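Local coordinates for protein rhamnonate dehydratase (Gibberella zeae PH-1, PDB 3FXG) that probably dehydrates rhamnonate to a 2-keto-3-deoxy sugar acid, as a magnesium-dependent lyase of the enolase superfamily, at residues S16-G20 with K396-Y402; S40-T44 with P187-C191; H96-F100 with A119-Y123; N149-Y153 with L380-F385. All blocks are in the same frame, centred on the assembly; numbering follows the deposited sequence.

Contact 1 of 4, residues S16-G20 with K396-Y402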
loop_
_atom_site.group_PDB
_atom_site.type_symbol
_atom_site.label_atom_id
_atom_site.label_comp_id
_atom_site.label_asym_id
_atom_site.label_seq_id
_atom_site.Cartn_x
_atom_site.Cartn_y
_atom_site.Cartn_z
ATOM N N SER A 16 43.001 24.193 -13.829
ATOM C CA SER A 16 41.719 24.830 -13.557
ATOM C C SER A 16 41.920 26.332 -13.470
ATOM O O SER A 16 42.973 26.807 -13.037
ATOM C CB SER A 16 41.098 24.302 -12.256
ATOM O OG SER A 16 41.853 24.682 -11.124
ATOM N N PHE A 17 40.903 27.072 -13.892
ATOM C CA PHE A 17 40.950 28.525 -13.890
ATOM C C PHE A 17 39.636 29.102 -13.406
ATOM O O PHE A 17 38.574 28.517 -13.612
ATOM C CB PHE A 17 41.188 29.046 -15.310
ATOM C CG PHE A 17 42.441 28.537 -15.947
ATOM C CD1 PHE A 17 43.638 29.230 -15.806
ATOM C CD2 PHE A 17 42.429 27.356 -16.684
ATOM C CE1 PHE A 17 44.809 28.754 -16.391
ATOM C CE2 PHE A 17 43.594 26.870 -17.273
ATOM C CZ PHE A 17 44.787 27.572 -17.125
ATOM N N ILE A 18 39.716 30.258 -12.762
ATOM C CA ILE A 18 38.525 30.954 -12.307
ATOM C C ILE A 18 38.279 31.990 -13.397
ATOM O O ILE A 18 39.222 32.623 -13.874
ATOM C CB ILE A 18 38.769 31.672 -10.974
ATOM C CG1 ILE A 18 39.038 30.635 -9.880
ATOM C CG2 ILE A 18 37.571 32.546 -10.625
ATOM C CD1 ILE A 18 39.586 31.219 -8.607
ATOM N N ILE A 19 37.031 32.148 -13.817
ATOM C CA ILE A 19 36.724 33.119 -14.855
ATOM C C ILE A 19 36.471 34.476 -14.212
ATOM O O ILE A 19 35.500 34.655 -13.482
ATOM C CB ILE A 19 35.499 32.671 -15.676
ATOM C CG1 ILE A 19 35.747 31.262 -16.227
ATOM C CG2 ILE A 19 35.255 33.638 -16.828
ATOM C CD1 ILE A 19 34.570 30.664 -16.959
ATOM N N GLY A 20 37.367 35.424 -14.471
ATOM C CA GLY A 20 37.228 36.752 -13.900
ATOM C C GLY A 20 36.034 37.512 -14.443
ATOM O O GLY A 20 35.503 37.173 -15.500
ATOM N N LYS A 396 41.549 36.668 -19.165
ATOM C CA LYS A 396 40.557 36.770 -18.101
ATOM C C LYS A 396 40.593 35.515 -17.229
ATOM O O LYS A 396 40.008 35.483 -16.146
ATOM C CB LYS A 396 39.162 36.926 -18.719
ATOM C CG LYS A 396 38.035 37.162 -17.726
ATOM C CD LYS A 396 36.676 36.804 -18.331
ATOM C CE LYS A 396 36.383 37.572 -19.617
ATOM N NZ LYS A 396 36.255 39.040 -19.389
ATOM N N LEU A 397 41.277 34.480 -17.712
ATOM C CA LEU A 397 41.377 33.228 -16.977
ATOM C C LEU A 397 42.397 33.324 -15.856
ATOM O O LEU A 397 43.595 33.486 -16.092
ATOM C CB LEU A 397 41.743 32.079 -17.919
ATOM C CG LEU A 397 40.676 31.713 -18.954
ATOM C CD1 LEU A 397 41.210 30.631 -19.875
ATOM C CD2 LEU A 397 39.411 31.240 -18.250
ATOM N N ILE A 398 41.902 33.217 -14.629
ATOM C CA ILE A 398 42.738 33.304 -13.445
ATOM C C ILE A 398 43.186 31.928 -12.967
ATOM O O ILE A 398 42.366 31.127 -12.520
ATOM C CB ILE A 398 41.970 33.991 -12.299
ATOM C CG1 ILE A 398 41.422 35.336 -12.779
ATOM C CG2 ILE A 398 42.876 34.179 -11.100
ATOM C CD1 ILE A 398 40.479 35.997 -11.799
ATOM N N PRO A 399 44.493 31.632 -13.063
ATOM C CA PRO A 399 44.992 30.328 -12.613
ATOM C C PRO A 399 44.584 30.145 -11.149
ATOM O O PRO A 399 44.630 31.095 -10.368
ATOM C CB PRO A 399 46.504 30.464 -12.781
ATOM C CG PRO A 399 46.622 31.393 -13.950
ATOM C CD PRO A 399 45.584 32.442 -13.630
ATOM N N SER A 400 44.181 28.934 -10.782
ATOM C CA SER A 400 43.746 28.668 -9.413
ATOM C C SER A 400 44.898 28.513 -8.424
ATOM O O SER A 400 44.673 28.295 -7.233
ATOM C CB SER A 400 42.873 27.411 -9.384
ATOM O OG SER A 400 43.585 26.288 -9.868
ATOM N N ASP A 401 46.125 28.643 -8.925
ATOM C CA ASP A 401 47.341 28.514 -8.120
ATOM C C ASP A 401 47.342 29.264 -6.786
ATOM O O ASP A 401 47.797 28.735 -5.773
ATOM C CB ASP A 401 48.551 28.972 -8.943
ATOM C CG ASP A 401 48.816 28.080 -10.146
ATOM O OD1 ASP A 401 47.850 27.687 -10.836
ATOM O OD2 ASP A 401 49.998 27.783 -10.412
ATOM N N TYR A 402 46.840 30.495 -6.784
ATOM C CA TYR A 402 46.828 31.304 -5.568
ATOM C C TYR A 402 46.086 30.656 -4.401
ATOM O O TYR A 402 46.411 30.903 -3.241
ATOM C CB TYR A 402 46.230 32.686 -5.863
ATOM C CG TYR A 402 44.721 32.720 -5.975
ATOM C CD1 TYR A 402 43.927 33.030 -4.869
ATOM C CD2 TYR A 402 44.085 32.447 -7.185
ATOM C CE1 TYR A 402 42.536 33.070 -4.967
ATOM C CE2 TYR A 402 42.695 32.483 -7.293
ATOM C CZ TYR A 402 41.929 32.794 -6.184
ATOM O OH TYR A 402 40.557 32.828 -6.286
HETATM O O HOH W 1 33.836 38.023 -17.420
#
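The Phe-17 ring touches Leu-397 and Pro-399: CD1 of Phe-17 is 4.0 Å from CB of Leu-397, and its CE1 is 4.0 Å from CG of Pro-399. Ile-19 shares this face of the sheet, its CG1 lying 4.2 Å from CD2 of Leu-397. On the other face the beta-branched pair Ile-18 and Ile-398 meets, CB to CB at 4.2 Å, and CD1 of Ile-18 reaches the edge of the Tyr-402 ring. The backbones hold these pairs in register: Ile-18 N to Ile-398 O and Ile-398 N to Ile-18 O, both 2.8 Å, then Gly-20 N to Lys-396 O at 3.1 Å. Just beyond strand 397-399, the small, buried Ser-400 hydrogen-bonds the equally small and buried Ser-16, OG to OG 2.7 Å, and Ser-16 OG also bonds His-94 of helix 86-101. Strand 397-399 thus becomes an outer antiparallel strand beside 11-19, the C-terminal chain returning to complete the alpha+beta capping domain of the enolase superfamily.

Contact 2 of 4, residues S40-T44 with P187-C191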
loop_
_atom_site.group_PDB
_atom_site.type_symbol
_atom_site.label_atom_id
_atom_site.label_comp_id
_atom_site.label_asym_id
_atom_site.label_seq_id
_atom_site.Cartn_x
_atom_site.Cartn_y
_atom_site.Cartn_z
ATOM N N SER A 40 14.822 41.182 -11.726
ATOM C CA SER A 40 13.386 41.261 -11.977
ATOM C C SER A 40 12.658 40.590 -10.817
ATOM O O SER A 40 13.295 40.009 -9.939
ATOM C CB SER A 40 13.034 40.564 -13.291
ATOM O OG SER A 40 13.340 39.184 -13.236
ATOM N N ASP A 41 11.332 40.677 -10.796
ATOM C CA ASP A 41 10.577 40.041 -9.721
ATOM C C ASP A 41 10.553 38.536 -9.940
ATOM O O ASP A 41 9.903 38.046 -10.863
ATOM C CB ASP A 41 9.138 40.560 -9.669
ATOM C CG ASP A 41 9.058 42.016 -9.253
ATOM O OD1 ASP A 41 9.897 42.446 -8.432
ATOM O OD2 ASP A 41 8.145 42.721 -9.735
ATOM N N ILE A 42 11.269 37.808 -9.091
ATOM C CA ILE A 42 11.318 36.355 -9.191
ATOM C C ILE A 42 11.166 35.737 -7.809
ATOM O O ILE A 42 11.890 36.095 -6.881
ATOM C CB ILE A 42 12.653 35.879 -9.790
ATOM C CG1 ILE A 42 12.838 36.465 -11.192
ATOM C CG2 ILE A 42 12.684 34.356 -9.846
ATOM C CD1 ILE A 42 14.163 36.084 -11.843
ATOM N N SER A 43 10.224 34.811 -7.675
ATOM C CA SER A 43 10.001 34.136 -6.401
ATOM C C SER A 43 11.135 33.134 -6.181
ATOM O O SER A 43 11.442 32.333 -7.067
ATOM C CB SER A 43 8.653 33.408 -6.422
ATOM O OG SER A 43 8.380 32.783 -5.178
ATOM N N THR A 44 11.759 33.189 -5.007
ATOM C CA THR A 44 12.862 32.289 -4.675
ATOM C C THR A 44 12.720 31.806 -3.227
ATOM O O THR A 44 11.851 32.276 -2.491
ATOM C CB THR A 44 14.231 32.999 -4.804
ATOM O OG1 THR A 44 14.454 33.817 -3.650
ATOM C CG2 THR A 44 14.274 33.877 -6.053
ATOM N N PRO A 187 9.194 33.378 -15.342
ATOM C CA PRO A 187 9.456 33.197 -13.913
ATOM C C PRO A 187 8.319 33.763 -13.054
ATOM O O PRO A 187 7.864 34.887 -13.274
ATOM C CB PRO A 187 10.775 33.939 -13.712
ATOM C CG PRO A 187 10.658 35.078 -14.679
ATOM C CD PRO A 187 10.035 34.451 -15.909
ATOM N N LEU A 188 7.853 32.966 -12.094
ATOM C CA LEU A 188 6.783 33.381 -11.191
ATOM C C LEU A 188 7.356 34.497 -10.325
ATOM O O LEU A 188 8.392 34.324 -9.689
ATOM C CB LEU A 188 6.349 32.210 -10.309
ATOM C CG LEU A 188 5.096 32.437 -9.464
ATOM C CD1 LEU A 188 3.871 32.410 -10.367
ATOM C CD2 LEU A 188 4.991 31.352 -8.403
ATOM N N PRO A 189 6.684 35.657 -10.287
ATOM C CA PRO A 189 7.139 36.809 -9.506
ATOM C C PRO A 189 7.030 36.820 -7.981
ATOM O O PRO A 189 7.930 37.326 -7.311
ATOM C CB PRO A 189 6.368 37.966 -10.139
ATOM C CG PRO A 189 5.063 37.330 -10.491
ATOM C CD PRO A 189 5.496 36.002 -11.091
ATOM N N PHE A 190 5.958 36.269 -7.420
ATOM C CA PHE A 190 5.799 36.324 -5.968
ATOM C C PHE A 190 5.703 34.986 -5.241
ATOM O O PHE A 190 5.135 34.025 -5.755
ATOM C CB PHE A 190 4.586 37.200 -5.654
ATOM C CG PHE A 190 4.601 38.506 -6.396
ATOM C CD1 PHE A 190 5.510 39.504 -6.056
ATOM C CD2 PHE A 190 3.770 38.704 -7.495
ATOM C CE1 PHE A 190 5.597 40.680 -6.803
ATOM C CE2 PHE A 190 3.850 39.875 -8.249
ATOM C CZ PHE A 190 4.766 40.862 -7.902
ATOM N N CYS A 191 6.270 34.948 -4.036
ATOM C CA CYS A 191 6.291 33.744 -3.212
ATOM C C CYS A 191 5.072 33.652 -2.290
ATOM O O CYS A 191 4.320 34.613 -2.141
ATOM C CB CYS A 191 7.575 33.706 -2.376
ATOM S SG CYS A 191 7.589 34.843 -0.966
HETATM O O HOH W 2 8.618 37.620 -13.149
HETATM O O HOH W 3 10.215 31.894 -9.615
#
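Segments 40-44 and 187-191 run in the same sense only where CA of Ile-42 lies 4.2 Å from CA of Pro-189 and CA of Ser-43 4.8 Å from CA of Phe-190. One direct hydrogen bond joins them, Ser-43 N to Leu-188 O at 2.8 Å, while Asp-41 O receives a CA-H...O contact from Pro-189 CA at 3.3 Å. Water 2 bridges Asp-41 O and Pro-187 O, at 2.7 and 2.8 Å. Segment 187-191 leaves barrel strand 184-187 at its C-terminal end, the active-site end of a TIM barrel. Segment 40-44 comes from the long connection between the first two strands of the N-terminal domain, consistent with the capping loop that closes over the barrel mouth in this superfamily. Ile-42, directed away, still sets its CG1 4.1 Å from CB of Pro-187, an apolar touch between buried residues. Ser-43, small enough for a tight fit, is directed toward the other segment, its OG 3.1 Å from CB of Cys-191, and its hydroxyl hydrogen-bonds Ser-226 OG.

Contact 3 of 4, residues H96-F100 with A119-Y123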
loop_
_atom_site.group_PDB
_atom_site.type_symbol
_atom_site.label_atom_id
_atom_site.label_comp_id
_atom_site.label_asym_id
_atom_site.label_seq_id
_atom_site.Cartn_x
_atom_site.Cartn_y
_atom_site.Cartn_z
ATOM N N HIS A 96 41.471 17.093 -4.358
ATOM C CA HIS A 96 40.857 15.776 -4.262
ATOM C C HIS A 96 40.816 14.928 -5.531
ATOM O O HIS A 96 41.326 13.809 -5.558
ATOM C CB HIS A 96 39.430 15.911 -3.714
ATOM C CG HIS A 96 38.853 14.625 -3.201
ATOM N ND1 HIS A 96 37.556 14.521 -2.747
ATOM C CD2 HIS A 96 39.403 13.397 -3.052
ATOM C CE1 HIS A 96 37.333 13.284 -2.339
ATOM N NE2 HIS A 96 38.437 12.582 -2.513
ATOM N N PHE A 97 40.228 15.466 -6.591
ATOM C CA PHE A 97 40.051 14.695 -7.813
ATOM C C PHE A 97 41.230 14.452 -8.748
ATOM O O PHE A 97 41.249 13.444 -9.455
ATOM C CB PHE A 97 38.863 15.283 -8.583
ATOM C CG PHE A 97 37.616 15.382 -7.751
ATOM C CD1 PHE A 97 37.060 14.241 -7.174
ATOM C CD2 PHE A 97 37.028 16.617 -7.491
ATOM C CE1 PHE A 97 35.940 14.329 -6.347
ATOM C CE2 PHE A 97 35.908 16.717 -6.666
ATOM C CZ PHE A 97 35.364 15.570 -6.091
ATOM N N GLU A 98 42.224 15.334 -8.747
ATOM C CA GLU A 98 43.364 15.148 -9.644
ATOM C C GLU A 98 44.018 13.771 -9.508
ATOM O O GLU A 98 44.454 13.186 -10.499
ATOM C CB GLU A 98 44.415 16.240 -9.418
ATOM C CG GLU A 98 45.520 16.236 -10.467
ATOM C CD GLU A 98 46.443 17.441 -10.372
ATOM O OE1 GLU A 98 46.002 18.508 -9.892
ATOM O OE2 GLU A 98 47.609 17.327 -10.797
ATOM N N ARG A 99 44.066 13.250 -8.286
ATOM C CA ARG A 99 44.685 11.951 -8.026
ATOM C C ARG A 99 44.091 10.789 -8.822
ATOM O O ARG A 99 44.780 9.811 -9.104
ATOM C CB ARG A 99 44.606 11.622 -6.529
ATOM C CG ARG A 99 43.216 11.223 -6.033
ATOM C CD ARG A 99 43.202 11.089 -4.511
ATOM N NE ARG A 99 43.327 12.391 -3.854
ATOM C CZ ARG A 99 43.650 12.559 -2.575
ATOM N NH1 ARG A 99 43.887 11.507 -1.802
ATOM N NH2 ARG A 99 43.736 13.781 -2.067
ATOM N N PHE A 100 42.814 10.885 -9.177
ATOM C CA PHE A 100 42.161 9.810 -9.922
ATOM C C PHE A 100 42.351 9.940 -11.428
ATOM O O PHE A 100 42.187 8.969 -12.170
ATOM C CB PHE A 100 40.660 9.810 -9.626
ATOM C CG PHE A 100 40.331 9.746 -8.168
ATOM C CD1 PHE A 100 40.528 8.573 -7.449
ATOM C CD2 PHE A 100 39.838 10.865 -7.505
ATOM C CE1 PHE A 100 40.240 8.514 -6.087
ATOM C CE2 PHE A 100 39.548 10.817 -6.143
ATOM C CZ PHE A 100 39.750 9.639 -5.434
ATOM N N ALA A 119 34.443 8.457 -3.668
ATOM C CA ALA A 119 35.517 8.959 -2.813
ATOM C C ALA A 119 35.146 10.285 -2.147
ATOM O O ALA A 119 35.749 10.668 -1.147
ATOM C CB ALA A 119 36.797 9.123 -3.621
ATOM N N SER A 120 34.160 10.989 -2.697
ATOM C CA SER A 120 33.743 12.265 -2.125
ATOM C C SER A 120 32.380 12.191 -1.443
ATOM O O SER A 120 31.817 13.215 -1.056
ATOM C CB SER A 120 33.709 13.351 -3.206
ATOM O OG SER A 120 32.802 13.018 -4.244
HETATM N N MSE A 121 31.845 10.983 -1.294
HETATM C CA MSE A 121 30.544 10.832 -0.659
HETATM C C MSE A 121 30.501 11.342 0.773
HETATM O O MSE A 121 29.454 11.797 1.231
HETATM C CB MSE A 121 30.089 9.370 -0.666
HETATM C CG MSE A 121 29.646 8.851 -2.014
HETATM SE SE MSE A 121 28.343 7.428 -1.817
HETATM C CE MSE A 121 29.216 6.403 -0.432
ATOM N N PHE A 122 31.625 11.280 1.482
ATOM C CA PHE A 122 31.627 11.725 2.869
ATOM C C PHE A 122 31.343 13.215 3.023
ATOM O O PHE A 122 31.010 13.673 4.113
ATOM C CB PHE A 122 32.936 11.323 3.576
ATOM C CG PHE A 122 34.153 12.082 3.127
ATOM C CD1 PHE A 122 34.664 13.120 3.903
ATOM C CD2 PHE A 122 34.816 11.733 1.953
ATOM C CE1 PHE A 122 35.823 13.795 3.520
ATOM C CE2 PHE A 122 35.974 12.403 1.558
ATOM C CZ PHE A 122 36.481 13.434 2.343
ATOM N N TYR A 123 31.442 13.970 1.933
ATOM C CA TYR A 123 31.146 15.401 1.996
ATOM C C TYR A 123 30.389 15.855 0.754
ATOM O O TYR A 123 30.185 17.050 0.546
ATOM C CB TYR A 123 32.438 16.216 2.160
ATOM C CG TYR A 123 33.327 16.291 0.930
ATOM C CD1 TYR A 123 33.176 17.316 -0.006
ATOM C CD2 TYR A 123 34.320 15.338 0.709
ATOM C CE1 TYR A 123 33.998 17.388 -1.134
ATOM C CE2 TYR A 123 35.147 15.400 -0.415
ATOM C CZ TYR A 123 34.979 16.426 -1.332
ATOM O OH TYR A 123 35.783 16.478 -2.451
#
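The polar core of this contact is a single hydrogen bond, His-96 ND1 to Tyr-123 OH at 2.7 Å and nearly linear. Both partners suit a buried place, each pairing a polar atom with a flat ring that packs well; the rings meet rim to rim, with centroids 5.6 Å apart and planes at 36°. The other imidazole nitrogen, NE2, hydrogen-bonds Trp-59 O of the second subunit, so His-96 uses both nitrogens, one inside the chain and one across the subunit boundary. Close packing comes next: CE1 of His-96 lies 3.3 Å from Ala-119 O and 3.7 Å from CB of Ser-120. Phe-97 brings CE1 to 4.0 Å from CB of Ser-120, which sits at the edge of its ring. Phe-100 closes on Ala-119, CZ to CB 3.5 Å, a close approach that the small alanine allows, and meets Tyr-52 of the second subunit edge-to-face. Ser-120 turns its hydroxyl back to Met-116 O, in the last turn of helix 109-119. The arrangement ties helix 86-101 to the loop that leaves helix 109-119, within the N-terminal capping domain, where Phe-97 also packs on helices 109-119 and 128-148.

Contact 4 of 4, residues N149-Y153 with L380-F385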
loop_
_atom_site.group_PDB
_atom_site.type_symbol
_atom_site.label_atom_id
_atom_site.label_comp_id
_atom_site.label_asym_id
_atom_site.label_seq_id
_atom_site.Cartn_x
_atom_site.Cartn_y
_atom_site.Cartn_z
ATOM N N ASN A 149 38.363 12.941 -33.163
ATOM C CA ASN A 149 37.923 13.878 -34.194
ATOM C C ASN A 149 36.435 13.679 -34.501
ATOM O O ASN A 149 36.023 13.674 -35.664
ATOM C CB ASN A 149 38.739 13.697 -35.478
ATOM C CG ASN A 149 38.513 14.820 -36.469
ATOM O OD1 ASN A 149 38.595 14.622 -37.684
ATOM N ND2 ASN A 149 38.237 16.013 -35.956
ATOM N N GLU A 150 35.633 13.513 -33.452
ATOM C CA GLU A 150 34.192 13.322 -33.601
ATOM C C GLU A 150 33.422 14.180 -32.598
ATOM O O GLU A 150 33.934 14.505 -31.527
ATOM C CB GLU A 150 33.815 11.848 -33.380
ATOM C CG GLU A 150 34.313 10.883 -34.452
ATOM C CD GLU A 150 33.785 9.460 -34.262
ATOM O OE1 GLU A 150 32.547 9.267 -34.297
ATOM O OE2 GLU A 150 34.607 8.530 -34.079
ATOM N N PRO A 151 32.183 14.573 -32.942
ATOM C CA PRO A 151 31.386 15.385 -32.018
ATOM C C PRO A 151 30.982 14.448 -30.887
ATOM O O PRO A 151 30.867 13.244 -31.102
ATOM C CB PRO A 151 30.174 15.796 -32.859
ATOM C CG PRO A 151 30.653 15.646 -34.291
ATOM C CD PRO A 151 31.490 14.403 -34.229
ATOM N N VAL A 152 30.768 14.980 -29.689
ATOM C CA VAL A 152 30.382 14.128 -28.563
ATOM C C VAL A 152 29.104 13.335 -28.830
ATOM O O VAL A 152 29.011 12.160 -28.467
ATOM C CB VAL A 152 30.198 14.956 -27.265
ATOM C CG1 VAL A 152 29.555 14.104 -26.172
ATOM C CG2 VAL A 152 31.549 15.465 -26.786
ATOM N N TYR A 153 28.122 13.958 -29.476
ATOM C CA TYR A 153 26.868 13.258 -29.731
ATOM C C TYR A 153 27.049 11.983 -30.557
ATOM O O TYR A 153 26.293 11.026 -30.400
ATOM C CB TYR A 153 25.841 14.208 -30.377
ATOM C CG TYR A 153 25.946 14.421 -31.877
ATOM C CD1 TYR A 153 25.244 13.603 -32.765
ATOM C CD2 TYR A 153 26.691 15.479 -32.404
ATOM C CE1 TYR A 153 25.271 13.837 -34.142
ATOM C CE2 TYR A 153 26.729 15.720 -33.787
ATOM C CZ TYR A 153 26.011 14.895 -34.645
ATOM O OH TYR A 153 26.006 15.139 -36.001
ATOM N N LEU A 380 26.286 20.998 -34.628
ATOM C CA LEU A 380 27.094 20.312 -33.627
ATOM C C LEU A 380 28.270 19.524 -34.192
ATOM O O LEU A 380 29.015 18.893 -33.438
ATOM C CB LEU A 380 26.201 19.368 -32.815
ATOM C CG LEU A 380 24.929 19.986 -32.223
ATOM C CD1 LEU A 380 24.172 18.934 -31.425
ATOM C CD2 LEU A 380 25.296 21.164 -31.328
ATOM N N ASP A 381 28.451 19.565 -35.509
ATOM C CA ASP A 381 29.538 18.813 -36.125
ATOM C C ASP A 381 30.924 19.437 -36.033
ATOM O O ASP A 381 31.469 19.941 -37.014
ATOM C CB ASP A 381 29.208 18.484 -37.587
ATOM C CG ASP A 381 28.192 17.358 -37.711
ATOM O OD1 ASP A 381 28.188 16.460 -36.842
ATOM O OD2 ASP A 381 27.409 17.355 -38.679
ATOM N N LYS A 382 31.484 19.386 -34.831
ATOM C CA LYS A 382 32.819 19.885 -34.545
ATOM C C LYS A 382 33.371 18.929 -33.491
ATOM O O LYS A 382 32.605 18.292 -32.768
ATOM C CB LYS A 382 32.761 21.314 -33.999
ATOM C CG LYS A 382 32.339 22.343 -35.038
ATOM C CD LYS A 382 32.271 23.738 -34.452
ATOM C CE LYS A 382 31.776 24.738 -35.484
ATOM N NZ LYS A 382 31.493 26.070 -34.883
ATOM N N PRO A 383 34.704 18.799 -33.400
ATOM C CA PRO A 383 35.326 17.900 -32.421
ATOM C C PRO A 383 34.889 18.169 -30.978
ATOM O O PRO A 383 34.799 19.320 -30.554
ATOM C CB PRO A 383 36.818 18.147 -32.632
ATOM C CG PRO A 383 36.891 18.485 -34.095
ATOM C CD PRO A 383 35.728 19.425 -34.257
ATOM N N GLY A 384 34.621 17.100 -30.231
ATOM C CA GLY A 384 34.204 17.250 -28.846
ATOM C C GLY A 384 32.905 18.020 -28.718
ATOM O O GLY A 384 31.938 17.723 -29.419
ATOM N N PHE A 385 32.874 19.001 -27.819
ATOM C CA PHE A 385 31.678 19.811 -27.630
ATOM C C PHE A 385 31.684 21.021 -28.560
ATOM O O PHE A 385 30.807 21.880 -28.487
ATOM C CB PHE A 385 31.546 20.246 -26.162
ATOM C CG PHE A 385 31.027 19.154 -25.257
ATOM C CD1 PHE A 385 29.751 18.627 -25.445
ATOM C CD2 PHE A 385 31.818 18.637 -24.236
ATOM C CE1 PHE A 385 29.271 17.602 -24.632
ATOM C CE2 PHE A 385 31.348 17.607 -23.414
ATOM C CZ PHE A 385 30.074 17.090 -23.613
#
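A single beta bridge, Pro-151 with Gly-384, pins the exit of helix 128-148, in the capping domain, to the loop after strand 374-376, which pairs with barrel strand 163-169, so this contact is a seam between the two domains of the enolase fold. Helix 128-148 ends in a Schellman motif whose C-prime residue is Asn-149, at positive phi, and the chain then turns into the bridge. Gly-384 supplies both bonds: its N donates to Glu-150 O at 3.0 Å, and its O accepts from Val-152 N, also at 3.0 Å. The pattern asks nothing of the nitrogen of Pro-151, so a proline fits there, while the phi of 61° and psi of -132° at Gly-384 are readily reached without a side chain. Pro-151 CA also approaches Lys-382 O at 3.2 Å in a CA-H...O contact. Asp-381, centre of an inverse gamma turn, accepts a hydrogen bond from Tyr-153, OH to OD1 2.7 Å, and the same tyrosine packs CE2 3.8 Å from CB of Leu-380. Glu-150 looks elsewhere, its carboxylate forming salt bridges with Arg-148 and Arg-107 of a third subunit. Phe-385 meets His-333 and Tyr-330 edge-to-face, and over one face of its ring sits the compact Val-152, whose CG2 lies 3.7 Å from the ring centroid and only 6° off the normal.

Contact 1 closes the longest loop, joining a strand near the N-terminus to one near the end of the modelled chain, and contacts 2, 3 and 4 all nest within it. Contacts 1 and 3 are near neighbours, with nearest atoms about 8 Å apart; both touch the second subunit, whereas contact 4 meets a third. Contacts 2 and 4 both join the N-terminal part of the chain to the barrel part, yet lie on opposite sides of the chain's centre, their centres 38 Å apart. Of these, contact 2 adjoins the metal site formed by Asp-222, Glu-248 and Glu-275: the side chain of Pro-187 is about 9 Å from the magnesium ion, and Leu-188 shares a backbone hydrogen bond with Asp-222.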